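Local coordinates for protein alkaline serine protease AL20 (Nesterenkonia abyssinica, PDB 3CP7) that probably hydrolyses peptide bonds in proteins as a secreted, alkaline serine endopeptidase of the trypsin-like family, at residues G122-Y128 with H142-A148; T157-N163 with N196-Y202; P114-Q119 with G180-N184; D5-I9 with F174-T179; F88-Y92 with T186-G190. Numbering follows the deposited sequence.

Interaction 1. Residues G122-Y128 with H142-A148; sequences GQYYSAY and HSCHGTA
This is an antiparallel strand pairing in the second, C-terminal sheet of the trypsin-like fold, between two strands that follow one another in the chain and are joined by a long, mostly irregular excursion. The axes of Tyr124-Tyr128 and His142-Thr147 approach to 4.6 Å at 164°, both backbones extended. Tyr124 faces Thr147, Ser126 faces His145 and Tyr128 faces Ser143 as non-hydrogen-bonded pairs; Tyr125 with Gly146 and Ala127 with Cys144 are the hydrogen-bonded ones. Tyr125 N to Gly146 O measures 2.9 Å and Gly146 N to Tyr125 O 3.0 Å; Ala127 N to Cys144 O is 2.8 Å and Cys144 N to Ala127 O 2.9 Å. Beyond the strand start, Ala148 N reaches Gln123 O at 2.9 Å.

Tyr124 (chi1 t) shares one face with Ser126, Tyr128, Ser143, His145 and Thr147. Its OH lies 3.3 Å from His145 CB, while Tyr128 CE2 (chi1 m) comes 3.3 Å from Ser143 CB. Ser126 OG is taken up by Gly176 O and Gly178 N. Tyr125, Ala127 and Cys144 occupy the other face, where Tyr125 CE1 meets Ala148 CB at 3.7 Å at the ring edge. The pairing thus rests chiefly on main-chain bonds, supplemented by tyrosine side-chain packing on both faces and a disulfide from Cys144 to Cys162, just past the end of strand 158-161.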
# COMPACT_ATOMS: atom_id res chain seq x y z
N GLY A 122 25.59 5.33 7.10
CA GLY A 122 26.93 4.89 7.46
C GLY A 122 27.08 4.38 8.87
O GLY A 122 28.19 4.36 9.41
N GLN A 123 25.98 3.94 9.46
CA GLN A 123 26.01 3.36 10.80
C GLN A 123 26.48 1.90 10.78
O GLN A 123 26.53 1.27 9.73
CB GLN A 123 24.62 3.43 11.44
CG GLN A 123 24.07 4.84 11.60
CD GLN A 123 24.61 5.54 12.82
OE1 GLN A 123 23.95 5.63 13.85
NE2 GLN A 123 25.85 6.02 12.71
N TYR A 124 26.81 1.38 11.96
CA TYR A 124 27.17 -0.01 12.14
C TYR A 124 25.91 -0.84 12.39
O TYR A 124 25.05 -0.46 13.19
CB TYR A 124 28.13 -0.14 13.34
CG TYR A 124 28.64 -1.54 13.57
CD1 TYR A 124 29.79 -2.01 12.94
CD2 TYR A 124 27.97 -2.41 14.43
CE1 TYR A 124 30.25 -3.30 13.16
CE2 TYR A 124 28.43 -3.69 14.66
CZ TYR A 124 29.57 -4.14 14.02
OH TYR A 124 30.02 -5.42 14.26
N TYR A 125 25.84 -1.99 11.71
CA TYR A 125 24.68 -2.86 11.77
C TYR A 125 25.03 -4.29 12.08
O TYR A 125 26.12 -4.77 11.76
CB TYR A 125 23.96 -2.87 10.41
CG TYR A 125 23.25 -1.59 10.07
CD1 TYR A 125 23.85 -0.63 9.26
CD2 TYR A 125 21.97 -1.32 10.57
CE1 TYR A 125 23.20 0.56 8.93
CE2 TYR A 125 21.31 -0.13 10.26
CZ TYR A 125 21.94 0.81 9.44
OH TYR A 125 21.32 1.98 9.10
N SER A 126 24.05 -4.98 12.67
CA SER A 126 24.00 -6.42 12.75
C SER A 126 22.76 -6.87 11.98
O SER A 126 21.64 -6.48 12.32
CB SER A 126 23.88 -6.85 14.21
OG SER A 126 25.02 -6.42 14.94
N ALA A 127 22.98 -7.64 10.92
CA ALA A 127 21.89 -8.11 10.05
C ALA A 127 21.69 -9.60 10.22
O ALA A 127 22.66 -10.34 10.41
CB ALA A 127 22.19 -7.78 8.60
N TYR A 128 20.45 -10.05 10.16
CA TYR A 128 20.10 -11.44 10.45
C TYR A 128 19.20 -12.02 9.38
O TYR A 128 18.46 -11.28 8.73
CB TYR A 128 19.41 -11.55 11.83
CG TYR A 128 20.38 -11.21 12.93
CD1 TYR A 128 20.60 -9.88 13.30
CD2 TYR A 128 21.09 -12.21 13.59
CE1 TYR A 128 21.52 -9.55 14.29
CE2 TYR A 128 22.01 -11.88 14.59
CZ TYR A 128 22.22 -10.56 14.92
OH TYR A 128 23.12 -10.22 15.90
N HIS A 142 21.45 -16.91 10.72
CA HIS A 142 22.79 -16.41 10.51
C HIS A 142 22.85 -14.89 10.61
O HIS A 142 21.81 -14.22 10.57
CB HIS A 142 23.34 -16.90 9.16
CG HIS A 142 23.67 -18.36 9.17
ND1 HIS A 142 24.91 -18.83 9.56
CD2 HIS A 142 22.92 -19.45 8.90
CE1 HIS A 142 24.91 -20.15 9.50
NE2 HIS A 142 23.71 -20.55 9.10
N SER A 143 24.05 -14.36 10.74
CA SER A 143 24.24 -12.93 10.91
C SER A 143 25.42 -12.39 10.12
O SER A 143 26.33 -13.14 9.75
CB SER A 143 24.43 -12.59 12.39
OG SER A 143 25.68 -13.08 12.86
N CYS A 144 25.37 -11.08 9.90
CA CYS A 144 26.47 -10.31 9.30
C CYS A 144 26.59 -9.04 10.12
O CYS A 144 25.61 -8.59 10.71
CB CYS A 144 26.16 -9.96 7.85
SG CYS A 144 25.97 -11.38 6.78
N HIS A 145 27.79 -8.48 10.15
CA HIS A 145 28.06 -7.31 10.96
C HIS A 145 29.02 -6.40 10.24
O HIS A 145 30.00 -6.88 9.66
CB HIS A 145 28.65 -7.72 12.32
CG HIS A 145 27.79 -8.68 13.07
ND1 HIS A 145 27.90 -10.04 12.93
CD2 HIS A 145 26.79 -8.46 13.95
CE1 HIS A 145 26.99 -10.63 13.70
NE2 HIS A 145 26.30 -9.69 14.32
N GLY A 146 28.74 -5.11 10.26
CA GLY A 146 29.63 -4.17 9.62
C GLY A 146 29.08 -2.78 9.49
O GLY A 146 27.92 -2.52 9.83
N THR A 147 29.93 -1.89 9.00
CA THR A 147 29.55 -0.51 8.78
C THR A 147 28.98 -0.33 7.38
O THR A 147 29.56 -0.82 6.39
CB THR A 147 30.77 0.42 9.01
OG1 THR A 147 31.19 0.27 10.37
CG2 THR A 147 30.42 1.88 8.75
N ALA A 148 27.84 0.34 7.30
CA ALA A 148 27.20 0.59 6.01
C ALA A 148 27.95 1.62 5.18
O ALA A 148 28.48 2.60 5.72
CB ALA A 148 25.75 1.04 6.23

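Interaction 2. Residues T157-N163 with N196-Y202; sequences TQGIPCN and NVMFGPY
Five backbone hydrogen bonds make these segments an antiparallel pair in the C-terminal barrel of the trypsin-like fold, which strand 197-200 closes by meeting Ser188-Tyr189 of strand 183-191 on its other edge. Gln158 N to Gly200 O is 3.0 Å and Gly200 N to Gln158 O 2.9 Å; Ile160 N to Met198 O and Met198 N to Ile160 O are both 2.9 Å; Cys162 N to Asn196 O is 2.8 Å. Gly159-Phe199 and Pro161-Val197 are the non-hydrogen-bonded pairs between, and the axes approach to 4.5 Å at 148°. Water 1 accepts from Gln158 NE2 (2.9 Å) and donates to Gly200 O (3.1 Å); Gln158 OE1 accepts from Gly122 N.

The Phe199 ring (chi1 m) packs against Gly159, Gly159 CA to Phe199 CD2 3.5 Å; a beta carbon there would collide with that ring and with Val197 CG1. On the other face, near Trp173, sit Ile160 (chi1 p) and Met198 (chi1 t). Cys162, disulfide-bonded to Cys144, has CB 3.6 Å from Met198 CB.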
# COMPACT_ATOMS: atom_id res chain seq x y z
N THR A 157 20.23 3.20 -1.29
CA THR A 157 20.48 1.98 -0.50
C THR A 157 21.89 2.01 0.11
O THR A 157 22.74 2.84 -0.29
CB THR A 157 20.30 0.69 -1.31
OG1 THR A 157 21.31 0.63 -2.33
CG2 THR A 157 18.92 0.66 -1.95
N GLN A 158 22.12 1.13 1.07
CA GLN A 158 23.44 0.99 1.70
C GLN A 158 23.85 -0.46 1.70
O GLN A 158 22.99 -1.35 1.71
CB GLN A 158 23.43 1.50 3.14
CG GLN A 158 22.97 2.94 3.28
CD GLN A 158 23.16 3.44 4.70
OE1 GLN A 158 24.13 4.13 4.99
NE2 GLN A 158 22.26 3.05 5.59
N GLY A 159 25.16 -0.70 1.70
CA GLY A 159 25.69 -2.04 1.71
C GLY A 159 26.52 -2.32 2.94
O GLY A 159 27.18 -1.42 3.47
N ILE A 160 26.46 -3.57 3.39
CA ILE A 160 27.35 -4.05 4.45
C ILE A 160 28.05 -5.34 4.02
O ILE A 160 27.50 -6.10 3.23
CB ILE A 160 26.60 -4.29 5.79
CG1 ILE A 160 25.44 -5.29 5.63
CG2 ILE A 160 26.13 -2.97 6.38
CD1 ILE A 160 24.76 -5.71 6.94
N PRO A 161 29.24 -5.62 4.57
CA PRO A 161 29.85 -6.92 4.29
C PRO A 161 28.99 -8.05 4.84
O PRO A 161 28.61 -8.02 6.02
CB PRO A 161 31.20 -6.86 5.02
CG PRO A 161 31.06 -5.76 6.03
CD PRO A 161 30.07 -4.79 5.47
N CYS A 162 28.65 -9.02 3.99
CA CYS A 162 27.70 -10.06 4.38
C CYS A 162 27.69 -11.19 3.39
O CYS A 162 27.50 -10.97 2.20
CB CYS A 162 26.29 -9.46 4.45
SG CYS A 162 25.05 -10.60 5.08
N ASN A 163 27.86 -12.41 3.88
CA ASN A 163 27.94 -13.59 3.02
C ASN A 163 26.61 -14.35 2.89
O ASN A 163 26.58 -15.41 2.27
CB ASN A 163 29.07 -14.52 3.49
CG ASN A 163 28.77 -15.18 4.82
OD1 ASN A 163 27.80 -14.84 5.49
ND2 ASN A 163 29.61 -16.13 5.22
N ASN A 196 29.49 -11.07 -1.48
CA ASN A 196 29.54 -10.84 -0.04
C ASN A 196 29.28 -9.40 0.42
O ASN A 196 29.85 -8.94 1.41
CB ASN A 196 30.88 -11.33 0.54
CG ASN A 196 31.10 -12.81 0.32
OD1 ASN A 196 32.24 -13.26 0.17
ND2 ASN A 196 30.02 -13.57 0.27
N VAL A 197 28.41 -8.69 -0.30
CA VAL A 197 27.89 -7.41 0.18
C VAL A 197 26.37 -7.46 0.08
O VAL A 197 25.82 -7.80 -0.96
CB VAL A 197 28.48 -6.20 -0.59
CG1 VAL A 197 27.91 -4.88 -0.06
CG2 VAL A 197 30.00 -6.17 -0.48
N MET A 198 25.70 -7.16 1.19
CA MET A 198 24.24 -7.10 1.23
C MET A 198 23.78 -5.66 1.25
O MET A 198 24.27 -4.84 2.04
CB MET A 198 23.73 -7.79 2.49
CG MET A 198 22.21 -7.73 2.65
SD MET A 198 21.34 -8.88 1.57
CE MET A 198 21.75 -10.42 2.39
N PHE A 199 22.82 -5.34 0.38
CA PHE A 199 22.23 -4.01 0.35
C PHE A 199 20.86 -4.02 0.99
O PHE A 199 20.10 -4.98 0.87
CB PHE A 199 22.19 -3.45 -1.08
CG PHE A 199 23.56 -3.21 -1.62
CD1 PHE A 199 24.25 -4.23 -2.25
CD2 PHE A 199 24.18 -1.98 -1.44
CE1 PHE A 199 25.56 -4.03 -2.71
CE2 PHE A 199 25.49 -1.77 -1.90
CZ PHE A 199 26.18 -2.80 -2.53
N GLY A 200 20.59 -2.93 1.69
CA GLY A 200 19.31 -2.72 2.34
C GLY A 200 18.85 -1.31 2.10
O GLY A 200 19.66 -0.39 2.02
N PRO A 201 17.53 -1.11 2.00
CA PRO A 201 17.03 0.22 1.68
C PRO A 201 17.15 1.20 2.83
O PRO A 201 17.12 0.81 4.01
CB PRO A 201 15.55 -0.05 1.35
CG PRO A 201 15.21 -1.26 2.20
CD PRO A 201 16.45 -2.11 2.11
N TYR A 202 17.24 2.48 2.50
CA TYR A 202 17.23 3.51 3.53
C TYR A 202 15.85 3.59 4.18
O TYR A 202 14.83 3.71 3.49
CB TYR A 202 17.66 4.87 2.97
CG TYR A 202 17.75 5.93 4.04
CD1 TYR A 202 16.74 6.88 4.17
CD2 TYR A 202 18.82 5.95 4.94
CE1 TYR A 202 16.81 7.85 5.17
CE2 TYR A 202 18.89 6.91 5.94
CZ TYR A 202 17.88 7.85 6.04
OH TYR A 202 17.94 8.80 7.04
O HOH W 1 20.07 1.45 4.52

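Interaction 3. Residues P114-Q119 with G180-N184; sequences PIAFNQ and GGAQN
Gly180 begins the second segment at the periphery, its O 4.5 Å from Pro114 CD, and Gly181 O comes closer to the same Pro114 CD at 4.0 Å. Ala182 then packs its methyl between two side chains, with CB 4.2 Å from Pro114 CB and 4.0 Å from Ala116 CB, while its CA lies 3.5 Å from Pro114 O. Gln183 makes the one backbone bridge. Its N donates to Pro114 O at 2.8 Å and its O accepts from Ala116 N at 2.9 Å, so both bonds straddle Ile115, whose CA is 4.6 Å from Gln183 CA. Gln183 OE1 turns instead to Asn26. Asn184, the next residue of the strand, brings its side chain near Ala116 and Gln119.

The end-to-end directions differ by 44°. Residues 114-119 belong to the extended connection between the two beta domains of the trypsin-like fold; Gln119 NE2 braces it internally, 2.9 Å from Phe117 O. The contact therefore rests on two main-chain hydrogen bonds, with small apolar side chains filling in beside them.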
# COMPACT_ATOMS: atom_id res chain seq x y z
N PRO A 114 12.18 -2.49 18.45
CA PRO A 114 11.84 -1.12 18.09
C PRO A 114 12.24 -0.92 16.62
O PRO A 114 13.03 -1.70 16.08
CB PRO A 114 12.72 -0.25 19.01
CG PRO A 114 13.58 -1.17 19.80
CD PRO A 114 13.37 -2.58 19.33
N ILE A 115 11.69 0.11 16.00
CA ILE A 115 12.02 0.41 14.60
C ILE A 115 12.30 1.90 14.51
O ILE A 115 11.63 2.71 15.17
CB ILE A 115 10.89 -0.08 13.66
CG1 ILE A 115 11.25 0.12 12.18
CG2 ILE A 115 9.54 0.58 14.02
CD1 ILE A 115 10.31 -0.61 11.23
N ALA A 116 13.31 2.26 13.72
CA ALA A 116 13.80 3.64 13.63
C ALA A 116 13.86 4.09 12.17
O ALA A 116 14.15 3.29 11.27
CB ALA A 116 15.18 3.77 14.28
N PHE A 117 13.62 5.38 11.97
CA PHE A 117 13.61 5.98 10.63
C PHE A 117 14.39 7.28 10.65
O PHE A 117 14.59 7.89 11.71
CB PHE A 117 12.18 6.25 10.19
CG PHE A 117 11.27 5.07 10.34
CD1 PHE A 117 11.21 4.10 9.35
CD2 PHE A 117 10.50 4.92 11.49
CE1 PHE A 117 10.38 2.99 9.49
CE2 PHE A 117 9.66 3.81 11.63
CZ PHE A 117 9.59 2.85 10.64
N ASN A 118 14.81 7.71 9.46
CA ASN A 118 15.51 8.99 9.31
C ASN A 118 16.71 9.10 10.23
O ASN A 118 16.95 10.15 10.87
CB ASN A 118 14.53 10.16 9.44
CG ASN A 118 13.58 10.23 8.28
OD1 ASN A 118 14.00 10.21 7.12
ND2 ASN A 118 12.29 10.27 8.57
N GLN A 119 17.47 8.02 10.28
CA GLN A 119 18.71 7.93 11.03
C GLN A 119 19.89 8.23 10.11
O GLN A 119 19.75 8.20 8.89
CB GLN A 119 18.83 6.55 11.65
CG GLN A 119 17.69 6.21 12.60
CD GLN A 119 17.61 7.18 13.77
OE1 GLN A 119 18.56 7.34 14.53
NE2 GLN A 119 16.47 7.84 13.92
N GLY A 180 19.33 -6.85 19.60
CA GLY A 180 18.49 -6.04 20.50
C GLY A 180 18.26 -4.59 20.12
O GLY A 180 17.41 -3.93 20.72
N GLY A 181 19.01 -4.09 19.14
CA GLY A 181 18.88 -2.69 18.72
C GLY A 181 17.63 -2.41 17.89
O GLY A 181 16.85 -3.32 17.59
N ALA A 182 17.44 -1.14 17.54
CA ALA A 182 16.32 -0.75 16.69
C ALA A 182 16.54 -1.24 15.27
O ALA A 182 17.64 -1.13 14.73
CB ALA A 182 16.13 0.77 16.71
N GLN A 183 15.48 -1.80 14.68
CA GLN A 183 15.55 -2.17 13.27
C GLN A 183 15.58 -0.92 12.40
O GLN A 183 14.80 0.01 12.61
CB GLN A 183 14.38 -3.06 12.88
CG GLN A 183 14.44 -3.44 11.40
CD GLN A 183 13.57 -4.61 11.03
OE1 GLN A 183 12.87 -5.18 11.87
NE2 GLN A 183 13.63 -4.99 9.76
N ASN A 184 16.48 -0.90 11.42
CA ASN A 184 16.65 0.28 10.60
C ASN A 184 16.91 -0.00 9.11
O ASN A 184 17.20 0.91 8.34
CB ASN A 184 17.72 1.17 11.22
CG ASN A 184 17.83 2.52 10.55
OD1 ASN A 184 16.86 3.31 10.48
ND2 ASN A 184 19.03 2.83 10.07

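Interaction 4. Residues D5-I9 with F174-T179; sequences DSPHI and FLGNGT
Packing comes first. Ile9 (chi1 m, chi2 t) extends its CD1 to 3.8 Å from Phe174 CE1, at the edge of the ring, and to 3.9 Å from Thr179 CG2. Phe174 (chi1 m) also receives His8: the rings meet obliquely, with centroids 5.8 Å apart, planes at 81°, and His8 CE1 3.8 Å from Phe174 CZ. Ser6 CB makes a van der Waals contact with the hydroxyl Thr179 OG1 at 3.7 Å.

In the fold, this joins the N-terminal approach to strand 9-16 of the first barrel with the second beta domain, at the end of strand 172-175 and the turn that follows it toward strand 183-191. The N-terminal lead-in meets the second domain, 165 residues further along. Gly176 and Gly178, both with positive phi, help swing the backbone back, so that Thr179 returns to the side of Phe174 while residues 175-178 stay clear of the N-terminal segment.

The polar contacts are mediated rather than direct, for no hydrogen bond spans the two segments. Water 2 is bonded to His8 NE2 at 2.8 Å and to Thr179 OG1 at 2.7 Å. His8 CE1 also lies 3.3 Å from Thr179 O, near the plane of its ring. The His8 rotamer (chi1 p) suits both ends of the imidazole, with ND1 bonded to Asn26. Within the N-terminal segment, a type I turn from Ser6 to Ile9 is closed by Ile9 N to Ser6 O at 3.0 Å.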
# COMPACT_ATOMS: atom_id res chain seq x y z
N ASP A 5 17.15 -17.25 21.20
CA ASP A 5 17.44 -16.01 21.92
C ASP A 5 16.88 -14.74 21.28
O ASP A 5 16.92 -13.68 21.89
CB ASP A 5 18.94 -15.89 22.17
CG ASP A 5 19.42 -16.80 23.27
OD1 ASP A 5 18.68 -16.96 24.28
OD2 ASP A 5 20.52 -17.37 23.13
N SER A 6 16.38 -14.84 20.05
CA SER A 6 15.84 -13.67 19.36
C SER A 6 14.58 -14.06 18.59
O SER A 6 14.57 -14.03 17.36
CB SER A 6 16.89 -13.08 18.41
OG SER A 6 17.33 -14.04 17.46
N PRO A 7 13.51 -14.46 19.31
CA PRO A 7 12.33 -15.05 18.68
C PRO A 7 11.49 -14.08 17.86
O PRO A 7 10.60 -14.52 17.14
CB PRO A 7 11.52 -15.58 19.86
CG PRO A 7 11.94 -14.72 21.00
CD PRO A 7 13.39 -14.45 20.79
N HIS A 8 11.77 -12.78 17.96
CA HIS A 8 11.14 -11.81 17.07
C HIS A 8 11.62 -12.00 15.63
O HIS A 8 10.89 -11.64 14.71
CB HIS A 8 11.39 -10.38 17.55
CG HIS A 8 12.81 -10.09 17.94
ND1 HIS A 8 13.73 -9.55 17.06
CD2 HIS A 8 13.47 -10.25 19.12
CE1 HIS A 8 14.89 -9.39 17.68
NE2 HIS A 8 14.75 -9.80 18.93
N ILE A 9 12.81 -12.56 15.44
CA ILE A 9 13.31 -12.85 14.08
C ILE A 9 12.77 -14.21 13.65
O ILE A 9 12.74 -15.15 14.45
CB ILE A 9 14.86 -12.87 14.02
CG1 ILE A 9 15.47 -11.68 14.76
CG2 ILE A 9 15.30 -12.87 12.55
CD1 ILE A 9 16.99 -11.70 14.82
N PHE A 174 19.73 -4.44 12.42
CA PHE A 174 19.63 -3.72 13.68
C PHE A 174 20.81 -2.78 13.83
O PHE A 174 21.96 -3.16 13.54
CB PHE A 174 19.62 -4.69 14.86
CG PHE A 174 18.49 -5.67 14.83
CD1 PHE A 174 18.72 -7.03 14.67
CD2 PHE A 174 17.18 -5.22 14.96
CE1 PHE A 174 17.65 -7.93 14.65
CE2 PHE A 174 16.11 -6.12 14.93
CZ PHE A 174 16.35 -7.47 14.78
N LEU A 175 20.53 -1.55 14.26
CA LEU A 175 21.59 -0.63 14.64
C LEU A 175 22.40 -1.24 15.78
O LEU A 175 21.84 -1.75 16.75
CB LEU A 175 21.00 0.72 15.04
CG LEU A 175 20.46 1.50 13.84
CD1 LEU A 175 19.46 2.57 14.26
CD2 LEU A 175 21.59 2.10 13.03
N GLY A 176 23.73 -1.19 15.65
CA GLY A 176 24.62 -1.64 16.72
C GLY A 176 24.94 -3.12 16.70
O GLY A 176 24.79 -3.78 15.66
N ASN A 177 25.40 -3.66 17.83
CA ASN A 177 25.83 -5.05 17.87
C ASN A 177 24.78 -5.94 18.52
O ASN A 177 24.32 -5.67 19.63
CB ASN A 177 27.23 -5.24 18.52
CG ASN A 177 28.14 -6.23 17.72
OD1 ASN A 177 27.92 -7.44 17.73
ND2 ASN A 177 29.13 -5.70 17.03
N GLY A 178 24.39 -6.98 17.80
CA GLY A 178 23.44 -7.96 18.31
C GLY A 178 22.01 -7.77 17.82
O GLY A 178 21.73 -6.92 16.96
N THR A 179 21.11 -8.56 18.38
CA THR A 179 19.71 -8.60 17.94
C THR A 179 18.79 -7.62 18.66
O THR A 179 17.60 -7.54 18.33
CB THR A 179 19.13 -10.01 18.11
OG1 THR A 179 19.21 -10.38 19.49
CG2 THR A 179 19.89 -11.02 17.29
O HOH W 2 16.85 -10.03 20.78

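Interaction 5. Residues F88-Y92 with T186-G190; sequences FEHDY and TNSYG
Asp91 is probably the acid of the protease's Ser-His-Asp catalytic triad, with His41 and Ser169, and Ser188 hydrogen-bonds it from the C-terminal sheet. Ser188 OG donates to Asp91 OD1 at 2.7 Å, both side chains using chi1 t to point at each other; the same OD1 is bonded to His41 ND1. A serine paired with the triad aspartate in this way is familiar from chymotrypsin-like proteases. Asp91 sits at the centre of an inverse gamma turn (phi -82°, psi 63°), just after the short 3-10 turn at Phe88-Glu89. Ser188 and Tyr189 form a classic beta bulge opposite Phe199.

Around the polar pair, Phe88 (chi1 m) sets CD2 3.7 Å from Ser188 OG, at the ring edge, and 3.5 Å from Tyr189 CD1; these two rings meet obliquely, centroids 4.8 Å apart and planes at 53°. Tyr189 OH bonds to Tyr191. On the other flank Thr186 CG2 lies 3.5 Å from Asp91 O and 4.5 Å from Tyr92 CA. His90 ND1 and Tyr92 OH, 2.7 Å apart, are hydrogen-bonded within the loop. A buried carboxylate oxygen shared by a hydroxyl and an imidazole is thus held in place, consistent with orienting the histidine for catalysis.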
# COMPACT_ATOMS: atom_id res chain seq x y z
N PHE A 88 14.29 -0.59 -6.03
CA PHE A 88 15.05 -1.11 -4.90
C PHE A 88 15.29 -0.09 -3.78
O PHE A 88 15.56 -0.48 -2.64
CB PHE A 88 16.37 -1.76 -5.34
CG PHE A 88 16.19 -3.14 -5.91
CD1 PHE A 88 16.24 -3.36 -7.29
CD2 PHE A 88 15.95 -4.22 -5.07
CE1 PHE A 88 16.06 -4.65 -7.81
CE2 PHE A 88 15.77 -5.51 -5.58
CZ PHE A 88 15.83 -5.71 -6.96
N GLU A 89 15.17 1.20 -4.09
CA GLU A 89 15.26 2.18 -2.99
C GLU A 89 14.16 1.97 -1.95
O GLU A 89 14.27 2.45 -0.83
CB GLU A 89 15.22 3.63 -3.50
CG GLU A 89 16.49 4.05 -4.23
CD GLU A 89 16.58 5.54 -4.47
OE1 GLU A 89 15.53 6.22 -4.52
OE2 GLU A 89 17.73 6.02 -4.62
N HIS A 90 13.09 1.26 -2.35
CA HIS A 90 11.96 1.04 -1.45
C HIS A 90 11.59 -0.43 -1.35
O HIS A 90 10.42 -0.77 -1.22
CB HIS A 90 10.76 1.91 -1.88
CG HIS A 90 11.09 3.37 -1.89
ND1 HIS A 90 11.09 4.13 -0.75
CD2 HIS A 90 11.51 4.18 -2.89
CE1 HIS A 90 11.46 5.37 -1.05
NE2 HIS A 90 11.74 5.41 -2.33
N ASP A 91 12.60 -1.30 -1.36
CA ASP A 91 12.33 -2.73 -1.22
C ASP A 91 12.16 -3.09 0.25
O ASP A 91 12.96 -3.85 0.81
CB ASP A 91 13.44 -3.58 -1.85
CG ASP A 91 13.10 -5.06 -1.88
OD1 ASP A 91 14.02 -5.90 -2.02
OD2 ASP A 91 11.90 -5.40 -1.75
N TYR A 92 11.13 -2.52 0.87
CA TYR A 92 10.74 -2.85 2.23
C TYR A 92 9.22 -3.02 2.25
O TYR A 92 8.51 -2.54 1.35
CB TYR A 92 11.18 -1.78 3.24
CG TYR A 92 10.82 -0.38 2.82
CD1 TYR A 92 11.78 0.48 2.28
CD2 TYR A 92 9.51 0.09 2.91
CE1 TYR A 92 11.45 1.76 1.86
CE2 TYR A 92 9.16 1.36 2.48
CZ TYR A 92 10.14 2.20 1.95
OH TYR A 92 9.80 3.46 1.52
N THR A 186 16.48 -3.69 6.06
CA THR A 186 16.11 -5.05 5.80
C THR A 186 17.10 -5.58 4.73
O THR A 186 17.57 -4.79 3.89
CB THR A 186 14.64 -4.93 5.36
OG1 THR A 186 13.67 -5.35 6.36
CG2 THR A 186 14.31 -4.98 3.84
N ASN A 187 17.44 -6.87 4.79
CA ASN A 187 18.22 -7.47 3.69
C ASN A 187 17.41 -7.41 2.42
O ASN A 187 16.29 -7.92 2.38
CB ASN A 187 18.54 -8.94 3.97
CG ASN A 187 19.37 -9.14 5.23
OD1 ASN A 187 20.28 -8.36 5.53
ND2 ASN A 187 19.06 -10.21 5.97
N SER A 188 17.96 -6.82 1.36
CA SER A 188 17.22 -6.68 0.11
C SER A 188 17.85 -7.35 -1.11
O SER A 188 17.17 -8.12 -1.80
CB SER A 188 16.92 -5.20 -0.15
OG SER A 188 16.47 -4.98 -1.48
N TYR A 189 19.12 -7.07 -1.40
CA TYR A 189 19.71 -7.58 -2.62
C TYR A 189 21.22 -7.49 -2.59
O TYR A 189 21.79 -6.81 -1.73
CB TYR A 189 19.17 -6.80 -3.84
CG TYR A 189 19.69 -5.39 -3.95
CD1 TYR A 189 19.02 -4.32 -3.35
CD2 TYR A 189 20.86 -5.11 -4.67
CE1 TYR A 189 19.51 -3.02 -3.45
CE2 TYR A 189 21.36 -3.83 -4.77
CZ TYR A 189 20.67 -2.77 -4.18
OH TYR A 189 21.14 -1.48 -4.26
N GLY A 190 21.86 -8.20 -3.52
CA GLY A 190 23.27 -7.95 -3.84
C GLY A 190 23.42 -7.67 -5.32
O GLY A 190 22.43 -7.70 -6.08

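Overall arrangement
Interactions 1 and 2 lie side by side in the C-terminal sheet, centres 8 Å apart, and are locked together by the Cys144-Cys162 disulfide (SG to SG 2.1 Å). On the far side of strand 124-129 comes strand 172-175, which links interaction 1 to interaction 4 (centres 11 Å apart) through Ser126 O and Phe174 N at 2.8 Å. Strand 183-191 serves both interaction 3, whose centre is 16 Å from that of interaction 5, and interaction 5 itself. The probable triad aspartate belongs to interaction 5; interactions 2 and 5 have centres about 9 Å apart and are joined by Phe199 N to Tyr189 O, 2.8 Å. Interactions 3, 4 and 5 bring chain from outside the sheet onto it.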